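Local coordinates for protein serine protease inhibitor 2 (Anopheles gambiae, PDB 3PZF) that inhibits serine proteases of the melanization cascade, including CLIPB9, with which it forms a covalent complex, and so restrains the mosquito's melanization immune response, at residues A[31-36]-A[290-295]; A[23-28]-A[298-303]. One frame throughout, in Å; residues are numbered along the deposited sequence.

Contact 1 of 2, residues A[31-36]-A[290-295]; sequences KEIFKN and FDFSEQ
I33, near the C-terminal end of helix 24-35, meets F292 and E294 on strand 277-295, whose last residues form the edge of serpin β-sheet A, paired with strand 332-341. Two methyl groups of I33, CG2 and CD1, make the contact. CG2, held anti to the backbone N, lies 4.1 Å from F292 CE2 and approaches the ring obliquely. CD1 turns to E294, whose nearly extended chain comes from the opposite direction; in the conformer considered here E294 OE1 is 3.2 Å from I33 CD1 and 3.5 Å from I33 CG2, but E294 was modelled in two conformers, which makes this approach doubtful. F292 and E294 stay on the same side of the strand, with S293 between them turned the other way. At the end of the helix N36 ND2 donates to E32 O at 3.0 Å, nearly straight (163°). The F292 ring also packs edge-to-face with H37, and I33 also touches V41 and P299. No hydrogen bond crosses the contact: its apolar part is I33 CG2 on the F292 ring, and in this conformer the carboxylate of E294 lies against the isoleucine without bonding to it.

Contact 2 of 2, residues A[23-28]-A[298-303]; sequences NEFDLM and EPLQQV
F25 and M28 of helix 24-35 face L300 and V303 of the short helix 297-302, and the backbones come nearest where both segments end, with the CA atoms of M28 and V303 7.4 Å apart. V303 is the first residue to leave helical geometry, although its N still completes a helical bond to P299 O at 3.1 Å. M28 carries the outer half of the contact. Its chain is extended as far as SD and then bends (chi3 58°), so that the methyl, CE, is as near the valine as the sulfur is: M28 SD and M28 CE both lie 4.1 Å from V303 CB, while further up the chain M28 CG lies 4.1 Å from V303 CG1. The two side chains cross obliquely. The inner half belongs to F25 and L300. With chi1 at 171°, F25 sends its ring out beside the helix, and its far corner, CZ, stands 4.2 Å from L300 CD2. That methyl lies near the ring plane, at the edge and not over a face, and the two side chains cross at about a right angle. Both pairs are van der Waals contacts, with no hydrogen bond between the segments. M28 is exposed to solvent, whereas F25 and L300 are buried in the helical part of the serpin body. There F25 packs on V48, K49 and L52 of helix 45-58 and, with L300, on I305; L300 also reaches F29 and F309. A salt bridge from D26 to K49 joins helix 24-35 to helix 45-58, while L27 rests on helix 266-274.

How the contacts relate
Contacts 1 and 2 use two parts of one helix, 24-35, and their partners follow each other in the chain, strand 277-295 running into helix 297-302. Their centres lie about 12 Å apart, and the two touch directly: I33 CD1 is 3.4 Å from P299 CB, and E32 CB is 3.7 Å from V303 CG1. I33 therefore reaches both the strand of contact 1 and the helix of contact 2. Neither contact includes the inferred reactive bond, K359-F360, which lies in a part of the chain that is not modelled. Contact 1 lies nearer to that region in topology: its strand pairs with strand 332-341, which leads towards the hinge L344-A348, required for binding to the peptidase.

Contact 1 of 2, residues A[31-36]-A[290-295]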
loop_
_atom_site.group_PDB
_atom_site.type_symbol
_atom_site.label_atom_id
_atom_site.label_comp_id
_atom_site.label_asym_id
_atom_site.label_seq_id
_atom_site.Cartn_x
_atom_site.Cartn_y
_atom_site.Cartn_z
ATOM N N LYS A 31 7.407 -3.237 -7.676
ATOM C CA LYS A 31 8.394 -4.191 -8.196
ATOM C C LYS A 31 9.767 -3.960 -7.575
ATOM O O LYS A 31 10.494 -4.913 -7.281
ATOM C CB LYS A 31 8.513 -4.087 -9.712
ATOM C CG LYS A 31 7.324 -4.621 -10.472
ATOM C CD LYS A 31 7.759 -4.938 -11.886
ATOM C CE LYS A 31 6.798 -4.444 -12.916
ATOM N NZ LYS A 31 7.314 -4.819 -14.271
ATOM N N GLU A 32 10.114 -2.693 -7.364
ATOM C CA GLU A 32 11.385 -2.329 -6.737
ATOM C C GLU A 32 11.472 -2.854 -5.309
ATOM O O GLU A 32 12.501 -3.365 -4.885
ATOM C CB GLU A 32 11.549 -0.801 -6.735
ATOM C CG GLU A 32 12.780 -0.274 -5.987
ATOM C CD GLU A 32 14.102 -0.700 -6.623
ATOM O OE1 GLU A 32 14.135 -0.919 -7.848
ATOM O OE2 GLU A 32 15.106 -0.828 -5.890
ATOM N N ILE A 33 10.401 -2.700 -4.547
ATOM C CA ILE A 33 10.401 -3.182 -3.177
ATOM C C ILE A 33 10.489 -4.709 -3.178
ATOM O O ILE A 33 11.315 -5.275 -2.484
ATOM C CB ILE A 33 9.135 -2.731 -2.411
ATOM C CG1 ILE A 33 8.976 -1.190 -2.419
ATOM C CG2 ILE A 33 9.208 -3.189 -0.997
ATOM C CD1 ILE A 33 10.171 -0.466 -1.915
ATOM N N PHE A 34 9.645 -5.376 -3.959
ATOM C CA PHE A 34 9.578 -6.845 -3.907
ATOM C C PHE A 34 10.921 -7.490 -4.276
ATOM O O PHE A 34 11.348 -8.469 -3.653
ATOM C CB PHE A 34 8.494 -7.384 -4.857
ATOM C CG PHE A 34 7.067 -7.164 -4.387
ATOM C CD1 PHE A 34 6.764 -6.419 -3.253
ATOM C CD2 PHE A 34 6.019 -7.730 -5.113
ATOM C CE1 PHE A 34 5.427 -6.217 -2.856
ATOM C CE2 PHE A 34 4.690 -7.529 -4.725
ATOM C CZ PHE A 34 4.387 -6.785 -3.607
ATOM N N LYS A 35 11.581 -6.940 -5.292
ATOM C CA LYS A 35 12.851 -7.489 -5.788
ATOM C C LYS A 35 13.962 -7.395 -4.753
ATOM O O LYS A 35 14.971 -8.096 -4.854
ATOM C CB LYS A 35 13.294 -6.746 -7.053
ATOM C CG LYS A 35 12.566 -7.179 -8.327
ATOM N N ASN A 36 13.785 -6.527 -3.756
ATOM C CA ASN A 36 14.817 -6.322 -2.740
ATOM C C ASN A 36 14.497 -6.921 -1.359
ATOM O O ASN A 36 15.257 -6.742 -0.405
ATOM C CB ASN A 36 15.102 -4.814 -2.606
ATOM C CG ASN A 36 16.014 -4.305 -3.704
ATOM O OD1 ASN A 36 17.239 -4.310 -3.559
ATOM N ND2 ASN A 36 15.426 -3.895 -4.826
ATOM N N PHE A 290 0.843 -10.105 9.260
ATOM C CA PHE A 290 2.193 -9.564 9.375
ATOM C C PHE A 290 2.188 -8.066 9.108
ATOM O O PHE A 290 1.181 -7.482 8.701
ATOM C CB PHE A 290 3.166 -10.260 8.391
ATOM C CG PHE A 290 2.943 -9.904 6.911
ATOM C CD1 PHE A 290 3.704 -8.925 6.264
ATOM C CD2 PHE A 290 1.999 -10.601 6.155
ATOM C CE1 PHE A 290 3.503 -8.625 4.906
ATOM C CE2 PHE A 290 1.775 -10.300 4.815
ATOM C CZ PHE A 290 2.533 -9.323 4.175
ATOM N N ASP A 291 3.321 -7.443 9.366
ATOM C CA ASP A 291 3.467 -6.058 8.995
ATOM C C ASP A 291 4.818 -5.844 8.330
ATOM O O ASP A 291 5.700 -6.706 8.344
ATOM C CB ASP A 291 3.248 -5.148 10.198
ATOM C CG ASP A 291 4.073 -5.515 11.357
ATOM O OD1 ASP A 291 5.312 -5.436 11.248
ATOM O OD2 ASP A 291 3.475 -5.851 12.394
ATOM N N PHE A 292 4.982 -4.674 7.741
ATOM C CA PHE A 292 6.149 -4.438 6.915
ATOM C C PHE A 292 6.390 -2.938 6.979
ATOM O O PHE A 292 5.464 -2.151 6.774
ATOM C CB PHE A 292 5.925 -4.864 5.455
ATOM C CG PHE A 292 7.148 -4.683 4.599
ATOM C CD1 PHE A 292 8.195 -5.595 4.659
ATOM C CD2 PHE A 292 7.291 -3.558 3.785
ATOM C CE1 PHE A 292 9.345 -5.417 3.894
ATOM C CE2 PHE A 292 8.444 -3.373 3.020
ATOM C CZ PHE A 292 9.467 -4.317 3.076
ATOM N N SER A 293 7.603 -2.567 7.349
ATOM C CA SER A 293 7.983 -1.167 7.515
ATOM C C SER A 293 9.219 -0.924 6.665
ATOM O O SER A 293 10.072 -1.806 6.552
ATOM C CB SER A 293 8.305 -0.900 8.986
ATOM O OG SER A 293 8.406 0.483 9.241
ATOM N N GLU A 294 9.351 0.260 6.087
ATOM C CA GLU A 294 10.533 0.556 5.291
ATOM C C GLU A 294 10.786 2.059 5.215
ATOM O O GLU A 294 9.847 2.853 5.198
ATOM C CB GLU A 294 10.403 -0.002 3.870
ATOM C CG GLU A 294 11.670 0.196 3.036
ATOM C CD GLU A 294 11.710 -0.650 1.785
ATOM O OE1 GLU A 294 10.637 -0.866 1.180
ATOM O OE2 GLU A 294 12.812 -1.102 1.406
ATOM N N GLN A 295 12.052 2.424 5.147
ATOM C CA GLN A 295 12.397 3.805 4.875
ATOM C C GLN A 295 12.419 3.890 3.348
ATOM O O GLN A 295 13.068 3.064 2.688
ATOM C CB GLN A 295 13.756 4.134 5.481
ATOM C CG GLN A 295 14.259 5.489 5.084
ATOM C CD GLN A 295 15.612 5.771 5.729
ATOM O OE1 GLN A 295 15.807 5.513 6.918
ATOM N NE2 GLN A 295 16.551 6.266 4.940
#

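Contact 2 of 2, residues A[23-28]-A[298-303]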
loop_
_atom_site.group_PDB
_atom_site.type_symbol
_atom_site.label_atom_id
_atom_site.label_comp_id
_atom_site.label_asym_id
_atom_site.label_seq_id
_atom_site.Cartn_x
_atom_site.Cartn_y
_atom_site.Cartn_z
ATOM N N ASN A 23 -1.837 3.292 -12.549
ATOM C CA ASN A 23 -1.012 2.526 -11.624
ATOM C C ASN A 23 0.399 2.321 -12.146
ATOM O O ASN A 23 1.120 1.453 -11.656
ATOM C CB ASN A 23 -1.668 1.172 -11.298
ATOM C CG ASN A 23 -1.887 0.318 -12.543
ATOM O OD1 ASN A 23 -1.669 0.783 -13.679
ATOM N ND2 ASN A 23 -2.358 -0.909 -12.348
ATOM N N GLU A 24 0.814 3.151 -13.105
ATOM C CA GLU A 24 2.160 3.036 -13.663
ATOM C C GLU A 24 3.226 3.157 -12.578
ATOM O O GLU A 24 4.108 2.308 -12.455
ATOM C CB GLU A 24 2.393 4.118 -14.736
ATOM C CG GLU A 24 1.519 3.983 -15.990
ATOM C CD GLU A 24 0.101 4.549 -15.834
ATOM O OE1 GLU A 24 -0.170 5.304 -14.864
ATOM O OE2 GLU A 24 -0.744 4.234 -16.700
ATOM N N PHE A 25 3.163 4.231 -11.806
ATOM C CA PHE A 25 4.121 4.438 -10.723
ATOM C C PHE A 25 3.959 3.325 -9.679
ATOM O O PHE A 25 4.939 2.753 -9.221
ATOM C CB PHE A 25 3.925 5.785 -10.030
ATOM C CG PHE A 25 4.756 5.912 -8.783
ATOM C CD1 PHE A 25 6.096 6.247 -8.864
ATOM C CD2 PHE A 25 4.231 5.560 -7.554
ATOM C CE1 PHE A 25 6.880 6.310 -7.720
ATOM C CE2 PHE A 25 5.004 5.604 -6.411
ATOM C CZ PHE A 25 6.337 5.981 -6.494
ATOM N N ASP A 26 2.715 3.017 -9.320
ATOM C CA ASP A 26 2.447 1.986 -8.288
ATOM C C ASP A 26 3.173 0.687 -8.606
ATOM O O ASP A 26 3.906 0.152 -7.757
ATOM C CB ASP A 26 0.944 1.703 -8.188
ATOM C CG ASP A 26 0.130 2.976 -7.957
ATOM O OD1 ASP A 26 0.169 3.859 -8.834
ATOM O OD2 ASP A 26 -0.577 3.061 -6.935
ATOM N N LEU A 27 2.963 0.174 -9.821
ATOM C CA LEU A 27 3.558 -1.088 -10.232
ATOM C C LEU A 27 5.081 -1.018 -10.284
ATOM O O LEU A 27 5.744 -1.946 -9.852
ATOM C CB LEU A 27 2.984 -1.534 -11.576
ATOM C CG LEU A 27 1.482 -1.828 -11.503
ATOM C CD1 LEU A 27 0.881 -2.220 -12.852
ATOM C CD2 LEU A 27 1.242 -2.936 -10.480
ATOM N N MET A 28 5.627 0.077 -10.803
ATOM C CA MET A 28 7.082 0.280 -10.792
ATOM C C MET A 28 7.656 0.230 -9.371
ATOM O O MET A 28 8.649 -0.450 -9.102
ATOM C CB MET A 28 7.428 1.621 -11.474
ATOM C CG MET A 28 8.911 1.973 -11.469
ATOM S SD MET A 28 9.264 3.635 -12.145
ATOM C CE MET A 28 8.293 4.681 -11.067
ATOM N N GLU A 298 15.632 5.065 -0.162
ATOM C CA GLU A 298 16.450 4.265 -1.064
ATOM C C GLU A 298 15.641 3.750 -2.265
ATOM O O GLU A 298 16.040 3.953 -3.414
ATOM C CB GLU A 298 17.113 3.124 -0.289
ATOM C CG GLU A 298 17.573 1.941 -1.149
ATOM C CD GLU A 298 18.685 2.307 -2.123
ATOM O OE1 GLU A 298 18.992 3.513 -2.263
ATOM O OE2 GLU A 298 19.253 1.381 -2.744
ATOM N N PRO A 299 14.494 3.097 -2.016
ATOM C CA PRO A 299 13.708 2.640 -3.175
ATOM C C PRO A 299 13.210 3.772 -4.075
ATOM O O PRO A 299 13.141 3.577 -5.286
ATOM C CB PRO A 299 12.523 1.893 -2.542
ATOM C CG PRO A 299 12.490 2.300 -1.123
ATOM C CD PRO A 299 13.925 2.620 -0.746
ATOM N N LEU A 300 12.853 4.926 -3.509
ATOM C CA LEU A 300 12.438 6.040 -4.341
ATOM C C LEU A 300 13.601 6.456 -5.239
ATOM O O LEU A 300 13.407 6.701 -6.428
ATOM C CB LEU A 300 11.949 7.220 -3.494
ATOM C CG LEU A 300 10.552 7.028 -2.872
ATOM C CD1 LEU A 300 10.293 8.105 -1.792
ATOM C CD2 LEU A 300 9.420 7.044 -3.927
ATOM N N GLN A 301 14.807 6.493 -4.679
ATOM C CA GLN A 301 15.991 6.878 -5.442
ATOM C C GLN A 301 16.227 5.873 -6.560
ATOM O O GLN A 301 16.550 6.240 -7.682
ATOM C CB GLN A 301 17.215 6.976 -4.522
ATOM C CG GLN A 301 17.195 8.244 -3.650
ATOM C CD GLN A 301 18.309 8.315 -2.612
ATOM O OE1 GLN A 301 18.718 9.401 -2.202
ATOM N NE2 GLN A 301 18.793 7.163 -2.179
ATOM N N GLN A 302 16.026 4.603 -6.251
ATOM C CA GLN A 302 16.234 3.548 -7.235
ATOM C C GLN A 302 15.302 3.693 -8.434
ATOM O O GLN A 302 15.692 3.384 -9.552
ATOM C CB GLN A 302 16.077 2.170 -6.594
ATOM C CG GLN A 302 17.239 1.798 -5.686
ATOM C CD GLN A 302 18.580 1.841 -6.404
ATOM O OE1 GLN A 302 18.783 1.152 -7.398
ATOM N NE2 GLN A 302 19.500 2.661 -5.902
ATOM N N VAL A 303 14.082 4.176 -8.216
ATOM C CA VAL A 303 13.143 4.299 -9.319
ATOM C C VAL A 303 13.167 5.698 -9.967
ATOM O O VAL A 303 12.304 6.008 -10.781
ATOM C CB VAL A 303 11.697 3.948 -8.896
ATOM C CG1 VAL A 303 11.604 2.492 -8.445
ATOM C CG2 VAL A 303 11.216 4.903 -7.806
#